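STIV B116 (Sulfolobus turreted icosahedral virus, PDB 2J85) probably binds DNA, belonging to a protein family found across diverse crenarchaeal viruses. Local coordinates at residues N13-K16 with E17-T20; E30-C33 with L34-L38; D52-I55 with N56-T60. All coordinates share one frame; numbering follows the deposited sequence.

In the fold
From the N terminus, the chain leaves strand 4-7 and reaches interaction 1 in the loop that leads to strand 20-27, bending tightly just before that strand starts. Helix 29-41 then carries interaction 2, and after strand 45-47 helix 52-62 carries interaction 3. All three are local and follow in series, so none nests in or crosses another; the last two are turns of helix. Those two touch, Leu36 CD2 lying 3.8 Å from Val58 CG1, and the Cys33-Cys62 disulfide also joins their helices. Interaction 1 stands apart, its centre about 28 Å from that of interaction 3 across the centre of the chain, and it meets the second subunit.

Interaction 1. Residues N13-K16 with E17-T20; sequences NMLK and EFPT
Between Leu15 and Phe18 the backbone is extended except at Lys16, whose helical backbone angles put a single kink in it, and a cis peptide bond follows between Phe18 and Pro19. The two halves of this bend share no hydrogen bond; within it the contacts are van der Waals ones. Phe18 supplies the main one. Its CG stands anti to its own carbonyl carbon (chi1 -51°), which turns the ring back toward Leu15 and brings CZ to 3.6 Å from Leu15 O. That carbonyl oxygen approaches the ring obliquely, close to both CZ and CE1, while the CB of the same leucine lies 4.0 Å from Phe18 CZ and equally near CE2. The far corner of the ring is therefore set against both the backbone and the side-chain root of Leu15. Further out, Leu15 CD1 meets Thr20 CG2 at 3.8 Å, the two side chains crossing at a slant, an apolar touch between two buried residues. Glu17 has a chi1 of -30°, well off a staggered value, and its CG lies 3.2 Å from Lys16 C. Lys16 NZ and Glu17 OE2 are 6.9 Å apart, too far for a salt bridge, and the amine is instead hydrogen-bonded to Asn76 OD1. The bend lies in the connection between strands 4-7 and 20-27, with the backbone of Met14 and Lys16 hydrogen-bonded to that of Met75. The second subunit also reaches this bend: the Phe18 ring meets Tyr113 of that subunit, Leu15 packs on its Ile24, and Thr20, at the start of strand 20-27, joins an antiparallel ladder with one of its strands, so the sheet runs on through the dimer interface.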
loop_
_atom_site.group_PDB
_atom_site.type_symbol
_atom_site.label_atom_id
_atom_site.label_comp_id
_atom_site.label_asym_id
_atom_site.label_seq_id
_atom_site.Cartn_x
_atom_site.Cartn_y
_atom_site.Cartn_z
ATOM N N ASN A 13 -4.894 2.981 3.818
ATOM C CA ASN A 13 -5.445 3.085 5.191
ATOM C C ASN A 13 -4.664 3.990 6.157
ATOM O O ASN A 13 -5.200 4.404 7.175
ATOM C CB ASN A 13 -5.573 1.689 5.840
ATOM C CG ASN A 13 -6.612 0.797 5.131
ATOM O OD1 ASN A 13 -7.628 1.275 4.608
ATOM N ND2 ASN A 13 -6.340 -0.505 5.107
HETATM N N MSE A 14 -3.414 4.306 5.838
HETATM C CA MSE A 14 -2.661 5.220 6.666
HETATM C C MSE A 14 -2.959 6.685 6.403
HETATM O O MSE A 14 -2.417 7.558 7.091
HETATM C CB MSE A 14 -1.177 4.967 6.502
HETATM C CG MSE A 14 -0.796 3.591 6.954
HETATM SE SE MSE A 14 1.036 3.203 6.470
HETATM C CE MSE A 14 1.121 1.371 7.145
ATOM N N LEU A 15 -3.819 6.961 5.418
ATOM C CA LEU A 15 -4.103 8.344 5.039
ATOM C C LEU A 15 -5.409 8.814 5.679
ATOM O O LEU A 15 -6.479 8.271 5.419
ATOM C CB LEU A 15 -4.123 8.492 3.523
ATOM C CG LEU A 15 -2.816 8.059 2.830
ATOM C CD1 LEU A 15 -2.947 8.081 1.270
ATOM C CD2 LEU A 15 -1.637 8.873 3.296
ATOM N N LYS A 16 -5.312 9.819 6.540
ATOM C CA LYS A 16 -6.479 10.252 7.304
ATOM C C LYS A 16 -7.596 10.717 6.394
ATOM O O LYS A 16 -8.753 10.400 6.677
ATOM C CB LYS A 16 -6.149 11.373 8.305
ATOM C CG LYS A 16 -5.863 10.947 9.764
ATOM C CD LYS A 16 -6.483 11.999 10.725
ATOM C CE LYS A 16 -6.117 11.802 12.211
ATOM N NZ LYS A 16 -4.682 12.100 12.546
ATOM N N GLU A 17 -7.267 11.465 5.328
ATOM C CA GLU A 17 -8.286 12.120 4.488
ATOM C C GLU A 17 -8.009 12.174 2.986
ATOM O O GLU A 17 -6.862 12.078 2.541
ATOM C CB GLU A 17 -8.494 13.564 4.952
ATOM C CG GLU A 17 -8.245 13.800 6.439
ATOM C CD GLU A 17 -9.062 14.928 6.989
ATOM O OE1 GLU A 17 -10.031 15.349 6.309
ATOM O OE2 GLU A 17 -8.749 15.383 8.114
ATOM N N PHE A 18 -9.081 12.384 2.219
ATOM C CA PHE A 18 -9.042 12.344 0.753
ATOM C C PHE A 18 -9.854 13.478 0.152
ATOM O O PHE A 18 -10.840 13.891 0.729
ATOM C CB PHE A 18 -9.594 11.010 0.244
ATOM C CG PHE A 18 -8.970 9.819 0.900
ATOM C CD1 PHE A 18 -9.517 9.297 2.058
ATOM C CD2 PHE A 18 -7.806 9.258 0.381
ATOM C CE1 PHE A 18 -8.936 8.211 2.676
ATOM C CE2 PHE A 18 -7.218 8.176 0.979
ATOM C CZ PHE A 18 -7.782 7.643 2.141
ATOM N N PRO A 19 -9.427 14.007 -1.000
ATOM C CA PRO A 19 -8.221 13.590 -1.722
ATOM C C PRO A 19 -6.949 14.029 -1.017
ATOM O O PRO A 19 -6.964 15.025 -0.319
ATOM C CB PRO A 19 -8.349 14.292 -3.072
ATOM C CG PRO A 19 -9.207 15.508 -2.782
ATOM C CD PRO A 19 -10.142 15.110 -1.669
ATOM N N THR A 20 -5.866 13.272 -1.187
ATOM C CA THR A 20 -4.547 13.736 -0.772
ATOM C C THR A 20 -3.457 13.428 -1.821
ATOM O O THR A 20 -3.623 12.574 -2.689
ATOM C CB THR A 20 -4.179 13.183 0.633
ATOM O OG1 THR A 20 -2.947 13.764 1.066
ATOM C CG2 THR A 20 -4.071 11.635 0.643
#

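Interaction 2. Residues E30-C33 with L34-L38; sequences EDFC and LKLEL
Glu30 and Leu34, one helical turn apart, run alongside each other in the same direction, so that the aliphatic part of the glutamate, at CG, rests 3.7 Å from Leu34 CD1. The Glu30 chain is extended, its CG anti to the backbone N (chi1 -173°), and OE2 still lies 4.0 Å from Leu34 CD1. On the buried face the matching pair is Phe32 and Leu36, which meet more loosely: ring atom CE2 is 4.3 Å from Leu36 CD2, the methyl approaching the ring obliquely. Glu37, like Leu34 and Lys35, folds back against the carbonyl four residues earlier. With CG beside its own backbone N, it carries CD to 3.1 Å from Cys33 O, while OE2 comes to 3.9 Å from Cys33 CB. Carboxylate and carbonyl oxygens are both acceptors, so this closeness probably costs a little energy. The same carbonyl also takes the backbone bond from Glu37 N, at 2.9 Å. In Lys35 the atoms CB, CG and CD all lie along Asp31 O. Four i to i+4 backbone bonds, from Leu34, Lys35, Leu36 and Glu37, hold this part as regular alpha-helix, each N-H aimed within about 18° of straight at its oxygen. Helix 29-41 lays Phe32 and Leu36 on Leu6 of strand 4-7, and Phe32 also meets the Phe112 ring of strand 110-117. Toward helix 52-62, Leu36 packs on Val58, and the Cys33 sulfur is bonded covalently to Cys62.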
loop_
_atom_site.group_PDB
_atom_site.type_symbol
_atom_site.label_atom_id
_atom_site.label_comp_id
_atom_site.label_asym_id
_atom_site.label_seq_id
_atom_site.Cartn_x
_atom_site.Cartn_y
_atom_site.Cartn_z
ATOM N N GLU A 30 21.872 3.945 4.070
ATOM C CA GLU A 30 22.483 5.009 4.839
ATOM C C GLU A 30 21.473 6.129 5.113
ATOM O O GLU A 30 21.380 6.604 6.235
ATOM C CB GLU A 30 23.747 5.568 4.154
ATOM C CG GLU A 30 24.497 6.574 5.064
ATOM C CD GLU A 30 25.931 6.918 4.645
ATOM O OE1 GLU A 30 26.434 6.402 3.615
ATOM O OE2 GLU A 30 26.565 7.717 5.382
ATOM N N ASP A 31 20.717 6.535 4.087
ATOM C CA ASP A 31 19.793 7.657 4.222
ATOM C C ASP A 31 18.588 7.283 5.071
ATOM O O ASP A 31 18.081 8.084 5.853
ATOM C CB ASP A 31 19.371 8.168 2.845
ATOM C CG ASP A 31 20.542 8.741 2.064
ATOM O OD1 ASP A 31 21.670 8.723 2.573
ATOM O OD2 ASP A 31 20.353 9.215 0.948
ATOM N N PHE A 32 18.152 6.040 4.941
ATOM C CA PHE A 32 17.110 5.541 5.816
ATOM C C PHE A 32 17.529 5.589 7.309
ATOM O O PHE A 32 16.769 6.101 8.176
ATOM C CB PHE A 32 16.734 4.109 5.417
ATOM C CG PHE A 32 15.823 3.414 6.403
ATOM C CD1 PHE A 32 14.439 3.608 6.346
ATOM C CD2 PHE A 32 16.350 2.544 7.355
ATOM C CE1 PHE A 32 13.576 2.936 7.220
ATOM C CE2 PHE A 32 15.521 1.864 8.248
ATOM C CZ PHE A 32 14.111 2.056 8.184
ATOM N N CYS A 33 18.701 5.024 7.602
ATOM C CA CYS A 33 19.193 4.949 8.988
ATOM C C CYS A 33 19.456 6.321 9.566
ATOM O O CYS A 33 19.126 6.570 10.699
ATOM C CB CYS A 33 20.468 4.114 9.066
ATOM S SG CYS A 33 20.174 2.349 8.803
ATOM N N LEU A 34 20.035 7.213 8.776
ATOM C CA LEU A 34 20.288 8.584 9.212
ATOM C C LEU A 34 18.997 9.397 9.480
ATOM O O LEU A 34 18.910 10.124 10.470
ATOM C CB LEU A 34 21.181 9.283 8.188
ATOM C CG LEU A 34 22.687 8.908 8.122
ATOM C CD1 LEU A 34 23.326 9.580 6.937
ATOM C CD2 LEU A 34 23.432 9.297 9.409
ATOM N N LYS A 35 18.000 9.272 8.596
ATOM C CA LYS A 35 16.707 9.915 8.804
ATOM C C LYS A 35 16.000 9.371 10.062
ATOM O O LYS A 35 15.453 10.122 10.869
ATOM C CB LYS A 35 15.825 9.772 7.544
ATOM C CG LYS A 35 16.243 10.723 6.402
ATOM C CD LYS A 35 15.716 10.274 5.043
ATOM C CE LYS A 35 15.919 11.326 3.941
ATOM N NZ LYS A 35 15.302 12.626 4.253
ATOM N N LEU A 36 16.040 8.060 10.230
ATOM C CA LEU A 36 15.518 7.412 11.422
ATOM C C LEU A 36 16.213 7.907 12.690
ATOM O O LEU A 36 15.558 8.290 13.663
ATOM C CB LEU A 36 15.681 5.914 11.276
ATOM C CG LEU A 36 15.425 5.052 12.489
ATOM C CD1 LEU A 36 14.012 5.322 12.969
ATOM C CD2 LEU A 36 15.680 3.588 12.135
ATOM N N GLU A 37 17.535 7.933 12.672
ATOM C CA GLU A 37 18.304 8.459 13.802
ATOM C C GLU A 37 17.957 9.908 14.101
ATOM O O GLU A 37 17.770 10.267 15.254
ATOM C CB GLU A 37 19.805 8.304 13.546
ATOM C CG GLU A 37 20.256 6.860 13.607
ATOM C CD GLU A 37 21.503 6.564 12.747
ATOM O OE1 GLU A 37 22.204 7.511 12.324
ATOM O OE2 GLU A 37 21.769 5.360 12.507
ATOM N N LEU A 38 17.878 10.730 13.063
ATOM C CA LEU A 38 17.450 12.132 13.199
ATOM C C LEU A 38 16.083 12.268 13.865
ATOM O O LEU A 38 15.883 13.091 14.748
ATOM C CB LEU A 38 17.411 12.813 11.825
ATOM C CG LEU A 38 17.226 14.348 11.813
ATOM C CD1 LEU A 38 18.296 15.060 12.676
ATOM C CD2 LEU A 38 17.187 14.936 10.355
#

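Interaction 3. Residues D52-I55 with N56-T60; sequences DSTI and NLVNT
Asp52 O sits squarely over one face of the Asn56 side-chain amide, 3.0 Å from CG and 3.3 Å from both OD1 and ND2. Neither edge of the amide is turned to it, so the side-chain N-H makes no bond there; the oxygen's bond comes from Asn56 N at 2.7 Å. The plane of the Asn59 amide also faces a carbonyl, that of Ile55, with CG 3.3 Å from Ile55 O. Both asparagines have CG beside their own backbone N (chi1 -64° in Asn56), the torsion that lays the amide back over the preceding turn. This is the first part of alpha-helix 52-62, whose i to i+4 bonds run from Asp52 to Asn59 and on to Thr60. There Asn56 O is gripped twice, by Thr60 N and by Thr60 OG1 at 3.0 Å, which arrive from opposite faces of the carbonyl plane. On the inner side Thr54 and Val58 bring their CG2 methyls to 4.4 Å, and both, with Leu57, pack on Ile84 of strand 80-86. Ser53 OG bonds to Glu92, while Ile55 leans on Ile49.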
loop_
_atom_site.group_PDB
_atom_site.type_symbol
_atom_site.label_atom_id
_atom_site.label_comp_id
_atom_site.label_asym_id
_atom_site.label_seq_id
_atom_site.Cartn_x
_atom_site.Cartn_y
_atom_site.Cartn_z
ATOM N N ASP A 52 9.157 -8.196 16.284
ATOM C CA ASP A 52 10.556 -8.273 16.738
ATOM C C ASP A 52 11.550 -8.587 15.610
ATOM O O ASP A 52 12.678 -8.095 15.631
ATOM C CB ASP A 52 10.705 -9.314 17.870
ATOM C CG ASP A 52 10.518 -8.714 19.274
ATOM O OD1 ASP A 52 10.739 -7.494 19.460
ATOM O OD2 ASP A 52 10.177 -9.477 20.209
ATOM N N SER A 53 11.140 -9.391 14.628
ATOM C CA SER A 53 12.049 -9.777 13.536
ATOM C C SER A 53 12.469 -8.551 12.714
ATOM O O SER A 53 13.632 -8.404 12.347
ATOM C CB SER A 53 11.407 -10.824 12.614
ATOM O OG SER A 53 10.292 -11.436 13.229
ATOM N N THR A 54 11.504 -7.682 12.436
ATOM C CA THR A 54 11.741 -6.472 11.661
ATOM C C THR A 54 12.494 -5.466 12.514
ATOM O O THR A 54 13.447 -4.842 12.056
ATOM C CB THR A 54 10.418 -5.868 11.172
ATOM O OG1 THR A 54 9.665 -6.878 10.487
ATOM C CG2 THR A 54 10.669 -4.671 10.240
ATOM N N ILE A 55 12.072 -5.334 13.767
ATOM C CA ILE A 55 12.784 -4.525 14.752
ATOM C C ILE A 55 14.250 -4.929 14.913
ATOM O O ILE A 55 15.119 -4.080 14.903
ATOM C CB ILE A 55 12.053 -4.576 16.116
ATOM C CG1 ILE A 55 10.790 -3.704 16.061
ATOM C CG2 ILE A 55 12.978 -4.139 17.267
ATOM C CD1 ILE A 55 11.057 -2.210 15.812
ATOM N N ASN A 56 14.525 -6.219 15.063
ATOM C CA ASN A 56 15.909 -6.690 15.193
ATOM C C ASN A 56 16.729 -6.395 13.938
ATOM O O ASN A 56 17.867 -5.957 14.036
ATOM C CB ASN A 56 15.988 -8.189 15.513
ATOM C CG ASN A 56 15.383 -8.556 16.876
ATOM O OD1 ASN A 56 15.088 -9.729 17.124
ATOM N ND2 ASN A 56 15.175 -7.565 17.743
ATOM N N LEU A 57 16.153 -6.626 12.765
ATOM C CA LEU A 57 16.806 -6.259 11.497
ATOM C C LEU A 57 17.168 -4.761 11.416
ATOM O O LEU A 57 18.275 -4.390 11.005
ATOM C CB LEU A 57 15.885 -6.612 10.324
ATOM C CG LEU A 57 16.521 -6.631 8.929
ATOM C CD1 LEU A 57 15.884 -7.729 8.080
ATOM C CD2 LEU A 57 16.393 -5.290 8.260
ATOM N N VAL A 58 16.225 -3.903 11.796
ATOM C CA VAL A 58 16.439 -2.453 11.735
ATOM C C VAL A 58 17.520 -2.047 12.725
ATOM O O VAL A 58 18.396 -1.241 12.398
ATOM C CB VAL A 58 15.115 -1.666 11.991
ATOM C CG1 VAL A 58 15.375 -0.168 12.120
ATOM C CG2 VAL A 58 14.109 -1.942 10.858
ATOM N N ASN A 59 17.463 -2.626 13.922
ATOM C CA ASN A 59 18.455 -2.348 14.960
ATOM C C ASN A 59 19.848 -2.783 14.557
ATOM O O ASN A 59 20.816 -2.041 14.752
ATOM C CB ASN A 59 18.052 -2.962 16.296
ATOM C CG ASN A 59 16.905 -2.196 16.975
ATOM O OD1 ASN A 59 16.267 -2.704 17.898
ATOM N ND2 ASN A 59 16.631 -0.981 16.505
ATOM N N THR A 60 19.956 -3.955 13.954
ATOM C CA THR A 60 21.246 -4.415 13.462
ATOM C C THR A 60 21.756 -3.476 12.361
ATOM O O THR A 60 22.897 -3.024 12.383
ATOM C CB THR A 60 21.161 -5.859 12.946
ATOM O OG1 THR A 60 20.755 -6.714 14.022
ATOM C CG2 THR A 60 22.513 -6.334 12.401
#